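Local coordinates for lipoprotein (Colwellia psychrerythraea, PDB 3O0Y) that is of unknown function but belongs to the DUF885 family, whose place in a metallopeptidase clan suggests a peptidase-like fold, at residues 368-371 with 372-376. Numbering follows the deposited sequence.
Sequences TEVT and AKMAP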
ATOM      1  N   THR A 368     -18.252  13.837   3.221  1.00  9.48           N
ATOM      2  CA  THR A 368     -18.795  15.128   2.882  1.00  9.18           C
ATOM      3  C   THR A 368     -18.546  16.147   3.997  1.00  9.23           C
ATOM      4  O   THR A 368     -18.171  17.324   3.722  1.00  8.67           O
ATOM      5  CB  THR A 368     -20.327  14.999   2.565  1.00 12.01           C
ATOM      6  OG1 THR A 368     -20.452  14.092   1.470  1.00 15.17           O
ATOM      7  CG2 THR A 368     -20.961  16.356   2.263  1.00 13.31           C
ATOM      8  N   GLU A 369     -18.858  15.740   5.226  1.00  6.54           N
ATOM      9  CA  GLU A 369     -18.716  16.622   6.359  1.00  8.48           C
ATOM     10  C   GLU A 369     -17.255  17.043   6.567  1.00  7.46           C
ATOM     11  O   GLU A 369     -16.978  18.199   6.753  1.00  8.35           O
ATOM     12  CB  GLU A 369     -19.284  15.963   7.605  1.00  9.83           C
ATOM     13  CG  GLU A 369     -19.062  16.744   8.893  1.00 14.63           C
ATOM     14  CD  GLU A 369     -19.477  15.866  10.134  1.00 23.63           C
ATOM     15  OE1 GLU A 369     -19.106  14.625  10.244  1.00 21.77           O
ATOM     16  OE2 GLU A 369     -20.253  16.415  10.938  1.00 28.96           O
ATOM     17  N   VAL A 370     -16.327  16.097   6.622  1.00  5.80           N
ATOM     18  CA  VAL A 370     -14.940  16.446   6.942  1.00  6.06           C
ATOM     19  C   VAL A 370     -14.333  17.301   5.832  1.00  6.94           C
ATOM     20  O   VAL A 370     -13.544  18.162   6.094  1.00  7.30           O
ATOM     21  CB  VAL A 370     -14.068  15.217   7.257  1.00  4.84           C
ATOM     22  CG1 VAL A 370     -13.788  14.288   5.976  1.00  6.15           C
ATOM     23  CG2 VAL A 370     -12.763  15.689   7.963  1.00  3.42           C
ATOM     24  N   THR A 371     -14.693  17.035   4.576  1.00  7.13           N
ATOM     25  CA  THR A 371     -14.067  17.736   3.465  1.00  7.30           C
ATOM     26  C   THR A 371     -14.452  19.183   3.495  1.00  8.62           C
ATOM     27  O   THR A 371     -13.621  20.063   3.278  1.00 10.21           O
ATOM     28  CB  THR A 371     -14.507  17.093   2.129  1.00  8.29           C
ATOM     29  OG1 THR A 371     -14.120  15.726   2.129  1.00  8.58           O
ATOM     30  CG2 THR A 371     -13.871  17.818   0.899  1.00 12.11           C
ATOM     31  N   ALA A 372     -15.683  19.433   3.929  1.00  8.44           N
ATOM     32  CA  ALA A 372     -16.163  20.807   4.113  1.00  9.99           C
ATOM     33  C   ALA A 372     -15.530  21.487   5.304  1.00  8.44           C
ATOM     34  O   ALA A 372     -15.076  22.637   5.222  1.00 10.13           O
ATOM     35  CB  ALA A 372     -17.697  20.804   4.289  1.00 11.75           C
ATOM     36  N   LYS A 373     -15.535  20.819   6.431  1.00  8.83           N
ATOM     37  CA  LYS A 373     -15.083  21.399   7.664  1.00 10.24           C
ATOM     38  C   LYS A 373     -13.573  21.560   7.703  1.00 10.97           C
ATOM     39  O   LYS A 373     -13.080  22.420   8.423  1.00 12.48           O
ATOM     40  CB  LYS A 373     -15.535  20.537   8.846  1.00 13.51           C
ATOM     41  CG  LYS A 373     -17.039  20.635   9.095  1.00 22.27           C
ATOM     42  CD  LYS A 373     -17.341  21.846  10.010  1.00 33.77           C
ATOM     43  CE  LYS A 373     -18.628  22.584   9.612  1.00 38.63           C
ATOM     44  NZ  LYS A 373     -18.550  24.074   9.932  1.00 41.66           N
ATOM     45  N   MET A 374     -12.816  20.760   6.928  1.00  8.98           N
ATOM     46  CA  MET A 374     -11.389  20.815   6.941  1.00  9.01           C
ATOM     47  C   MET A 374     -10.778  21.934   6.093  1.00  9.52           C
ATOM     48  O   MET A 374      -9.597  22.268   6.256  1.00  8.76           O
ATOM     49  CB  MET A 374     -10.759  19.421   6.561  1.00 11.43           C
ATOM     50  CG  MET A 374     -10.753  19.127   5.129  1.00  9.75           C
ATOM     51  SD  MET A 374     -10.435  17.265   4.832  1.00  2.00           S
ATOM     52  CE  MET A 374      -9.153  17.618   3.512  1.00  6.86           C
ATOM     53  N   ALA A 375     -11.607  22.607   5.276  1.00  6.38           N
ATOM     54  CA  ALA A 375     -11.148  23.585   4.282  1.00  8.81           C
ATOM     55  C   ALA A 375     -10.259  24.700   4.887  1.00  8.73           C
ATOM     56  O   ALA A 375      -9.285  25.068   4.268  1.00  9.59           O
ATOM     57  CB  ALA A 375     -12.358  24.284   3.506  1.00 10.58           C
ATOM     58  N   PRO A 376     -10.535  25.194   6.127  1.00  8.89           N
ATOM     59  CA  PRO A 376      -9.668  26.272   6.631  1.00 10.23           C
ATOM     60  C   PRO A 376      -8.225  25.905   6.792  1.00  8.87           C
ATOM     61  O   PRO A 376      -7.381  26.826   6.730  1.00 10.03           O
ATOM     62  CB  PRO A 376     -10.286  26.603   8.001  1.00 12.14           C
ATOM     63  CG  PRO A 376     -11.733  26.275   7.804  1.00 13.22           C
ATOM     64  CD  PRO A 376     -11.724  25.036   6.959  1.00 11.12           C
TER
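Met374 N donates a hydrogen bond to Val370 O at 2.8 Å, the shortest of three successive i+4 backbone hydrogen bonds along helix 353-373, although the N-H...O angle is bent to 141°. Lys373 N reaches Glu369 O at 3.0 Å in a straighter bond (163°), while Ala372 N to Thr368 O is longer, at 3.3 Å. Ala375 N makes a weak i+3 bond to Ala372 O, and the backbone angles through Pro376 stay helical. The side chain of Met374 folds back over the turn before it. Its CG lies between the backbone N and the carbonyl carbon (chi1 79°), a rotamer that brings CG to 3.1 Å from Val370 O and SD to 3.5 Å from the same oxygen. CG also lies 3.5 Å from Thr371 O, and SD meets Val370 CG2 at 4.2 Å. This buried side of helix 353-373 packs on the junction between helices 432-439 and 444-452, whose sequence, HEANPGHH, is consistent with a metallopeptidase-like fold. Met374 packs against Pro442, Leu484 and Trp446 of helix 444-452, and Val370 against Met486. Thr371 borders it, also touching Trp446, its OG1 bonded to Ile367 O and Asn441 ND2. On the more exposed side, Glu369 CG and Lys373 CG lie 4.4 Å apart, and Lys373 also touches Met486.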